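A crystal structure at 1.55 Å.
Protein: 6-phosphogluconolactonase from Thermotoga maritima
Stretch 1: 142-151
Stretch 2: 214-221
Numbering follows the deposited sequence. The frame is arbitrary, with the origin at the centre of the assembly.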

# COMPACT_ATOMS: atom_id res chain seq x y z
N ILE A 142 -1.20 3.91 -0.96
CA ILE A 142 0.15 4.15 -1.53
C ILE A 142 0.77 2.79 -1.79
O ILE A 142 1.19 2.03 -0.86
N LEU A 143 0.82 2.45 -3.08
CA LEU A 143 1.15 1.11 -3.49
C LEU A 143 2.35 1.08 -4.38
O LEU A 143 2.64 2.09 -5.07
N GLY A 144 3.10 -0.02 -4.31
CA GLY A 144 4.11 -0.37 -5.31
C GLY A 144 3.60 -1.35 -6.34
O GLY A 144 2.46 -1.80 -6.27
N MET A 145 4.44 -1.68 -7.30
CA MET A 145 4.13 -2.76 -8.23
C MET A 145 5.42 -3.46 -8.53
O MET A 145 6.43 -2.83 -8.71
N GLY A 146 5.39 -4.78 -8.52
CA GLY A 146 6.53 -5.56 -8.82
C GLY A 146 6.87 -5.53 -10.28
O GLY A 146 6.03 -5.16 -11.10
N PRO A 147 8.06 -5.99 -10.64
CA PRO A 147 8.45 -6.09 -12.05
C PRO A 147 7.69 -7.16 -12.85
O PRO A 147 7.82 -7.26 -14.08
N ASP A 148 6.87 -7.94 -12.13
CA ASP A 148 5.89 -8.86 -12.73
C ASP A 148 4.46 -8.31 -12.82
O ASP A 148 3.56 -9.00 -13.34
N GLY A 149 4.22 -7.08 -12.36
CA GLY A 149 2.92 -6.54 -12.40
C GLY A 149 2.09 -6.79 -11.14
O GLY A 149 0.96 -6.34 -11.07
N HIS A 150 2.68 -7.44 -10.12
CA HIS A 150 1.94 -7.74 -8.93
C HIS A 150 1.73 -6.47 -8.06
O HIS A 150 2.46 -5.48 -8.19
N VAL A 151 0.68 -6.46 -7.26
CA VAL A 151 0.37 -5.36 -6.36
C VAL A 151 0.02 -5.92 -4.99
O VAL A 151 -0.51 -7.02 -4.88
N PRO A 214 -4.09 -7.93 -18.24
CA PRO A 214 -4.69 -8.13 -16.93
C PRO A 214 -3.67 -8.53 -15.83
O PRO A 214 -3.88 -9.48 -15.08
N LEU A 215 -2.58 -7.80 -15.73
CA LEU A 215 -1.67 -7.95 -14.59
C LEU A 215 -2.43 -7.53 -13.34
O LEU A 215 -3.39 -6.75 -13.45
N PRO A 216 -2.06 -8.04 -12.16
CA PRO A 216 -2.81 -7.67 -10.95
C PRO A 216 -3.04 -6.15 -10.79
O PRO A 216 -4.14 -5.73 -10.41
N ALA A 217 -1.99 -5.36 -11.01
CA ALA A 217 -2.10 -3.92 -10.84
C ALA A 217 -3.14 -3.29 -11.72
O ALA A 217 -3.62 -2.17 -11.43
N TYR A 218 -3.43 -3.91 -12.86
CA TYR A 218 -4.48 -3.41 -13.78
C TYR A 218 -5.82 -3.27 -13.08
O TYR A 218 -6.58 -2.39 -13.43
N PHE A 219 -6.08 -4.09 -12.06
CA PHE A 219 -7.44 -4.11 -11.45
C PHE A 219 -7.62 -3.23 -10.26
O PHE A 219 -8.74 -3.18 -9.72
N VAL A 220 -6.58 -2.52 -9.84
CA VAL A 220 -6.64 -1.71 -8.63
C VAL A 220 -6.77 -0.26 -9.06
O VAL A 220 -5.88 0.32 -9.71
N ARG A 221 -7.91 0.33 -8.73
CA ARG A 221 -8.25 1.68 -9.12
C ARG A 221 -8.86 2.43 -7.98
O ARG A 221 -9.66 1.87 -7.21

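The packing between these two stretches is built round Val151, Ala217 and Pro216, the three residues that cover the most surface, and it is almost wholly apolar. Val151 points its CA-to-CB bond toward the second stretch, with chi1 in the p well at 62°. In this rotamer CG1 meets three neighbours at once: it lies 3.9 Å from Pro216 CB and 3.9 Å from Val220 CG2, and also 3.9 Å from the backbone N of Ala217. A branched, compact side chain suits such a site, since it presents methyl groups close to the backbone without a long chain to accommodate.

Ala217 sits opposite Val151 in the backbone register, and its single methyl also points inward. Its CB is 4.3 Å from Val151 CB and 3.9 Å from Met145 SD, so a small side chain lets the first stretch approach closely while still filling the space between. Met145 reaches this methyl with chi1 and chi2 both t and chi3 p, an extended chain that turns only at its sulfur.

Pro216 opens the 3-10 segment 216-219, where a proline is at ease because its ring nitrogen has no hydrogen to donate. Its ring, puckered C-gamma exo, turns toward the first stretch: CB packs on Val151 CG1 and lies 4.0 Å from His150 CA, while CD comes within 3.5 Å of Gly149 O. That same carbonyl accepts the one hydrogen bond between the stretches, from Ala217 N to Gly149 O at 3.1 Å with an angle of 156°, which ties the apolar patch together through the backbone.

Val220 (chi1 t) extends the patch, its CG1 touching Leu143 CD1 at 3.9 Å; Leu143 takes the common m, t rotamer. Leu215, also m, t, covers the other flank, with CD1 4.0 Å from Gly149 CA and CD2 3.9 Å from Asp148 O. Gly149 ends a type I turn begun at Gly146, and its positive phi of 91° favours glycine. A CB here would in addition stand only 2.7 Å from Leu215 CD1.

The polar side chains of Asp148 and His150 brace the turn and make no hydrogen bond to the second stretch. Asp148 (chi1 p) accepts two hydrogen bonds at OD1, from His150 N at 3.1 Å and from His150 ND1 at 2.7 Å. The CA-to-CB bond of His150 points away from the second stretch, and its NE2 is hydrogen-bonded elsewhere in the structure. Gly146 leaves room for this imidazole, as a CB there would lie 2.2 Å from His150 ND1.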

# COMPACT_ATOMS: atom_id res chain seq x y z
CB ILE A 142 1.04 5.02 -0.58
CG1 ILE A 142 0.33 6.31 -0.20
CG2 ILE A 142 2.39 5.33 -1.24
CD1 ILE A 142 0.98 7.12 0.90
CB LEU A 143 -0.04 0.52 -4.25
CG LEU A 143 -1.33 0.44 -3.45
CD1 LEU A 143 -2.47 -0.12 -4.35
CD2 LEU A 143 -1.15 -0.39 -2.18
CB MET A 145 3.58 -2.18 -9.53
CG MET A 145 3.34 -3.22 -10.59
SD MET A 145 2.85 -2.57 -12.21
CE MET A 145 4.44 -2.00 -12.74
CB PRO A 147 9.95 -6.39 -11.97
CG PRO A 147 10.13 -7.02 -10.67
CD PRO A 147 9.09 -6.51 -9.72
CB ASP A 148 5.89 -10.19 -11.97
CG ASP A 148 5.62 -10.02 -10.48
OD1 ASP A 148 5.40 -8.89 -9.98
OD2 ASP A 148 5.67 -11.02 -9.71
CB HIS A 150 2.61 -8.91 -8.14
CG HIS A 150 3.62 -8.48 -7.13
ND1 HIS A 150 4.97 -8.45 -7.40
CD2 HIS A 150 3.48 -8.10 -5.84
CE1 HIS A 150 5.62 -8.05 -6.31
NE2 HIS A 150 4.74 -7.85 -5.34
CB VAL A 151 -0.79 -4.58 -6.96
CG1 VAL A 151 -2.05 -5.45 -7.09
CG2 VAL A 151 -1.05 -3.29 -6.20
CB PRO A 214 -5.75 -9.25 -17.20
CG PRO A 214 -5.14 -10.03 -18.25
CD PRO A 214 -4.42 -9.03 -19.17
CB LEU A 215 -0.46 -7.01 -14.74
CG LEU A 215 0.35 -7.15 -16.00
CD1 LEU A 215 1.48 -6.11 -16.07
CD2 LEU A 215 0.90 -8.51 -16.15
CB PRO A 216 -1.96 -8.25 -9.82
CG PRO A 216 -1.45 -9.54 -10.47
CD PRO A 216 -1.04 -9.08 -11.86
CB ALA A 217 -0.79 -3.27 -11.03
CB TYR A 218 -4.68 -4.38 -14.95
CG TYR A 218 -5.76 -4.00 -15.92
CD1 TYR A 218 -5.57 -2.99 -16.85
CD2 TYR A 218 -6.99 -4.68 -15.91
CE1 TYR A 218 -6.58 -2.66 -17.75
CE2 TYR A 218 -7.96 -4.40 -16.82
CZ TYR A 218 -7.77 -3.35 -17.71
OH TYR A 218 -8.73 -3.04 -18.64
CB PHE A 219 -7.84 -5.55 -11.12
CG PHE A 219 -7.91 -6.44 -12.32
CD1 PHE A 219 -9.02 -6.44 -13.16
CD2 PHE A 219 -6.84 -7.24 -12.64
CE1 PHE A 219 -9.06 -7.20 -14.29
CE2 PHE A 219 -6.88 -8.03 -13.80
CZ PHE A 219 -8.00 -8.03 -14.60
CB VAL A 220 -5.42 -1.89 -7.68
CG1 VAL A 220 -5.59 -1.02 -6.48
CG2 VAL A 220 -5.34 -3.27 -7.21
CB ARG A 221 -9.24 1.67 -10.26
CG ARG A 221 -8.83 0.89 -11.47
CD ARG A 221 -7.70 1.50 -12.28
NE ARG A 221 -7.33 0.56 -13.36
CZ ARG A 221 -7.78 0.55 -14.60
NH1 ARG A 221 -8.67 1.47 -15.00
NH2 ARG A 221 -7.36 -0.39 -15.44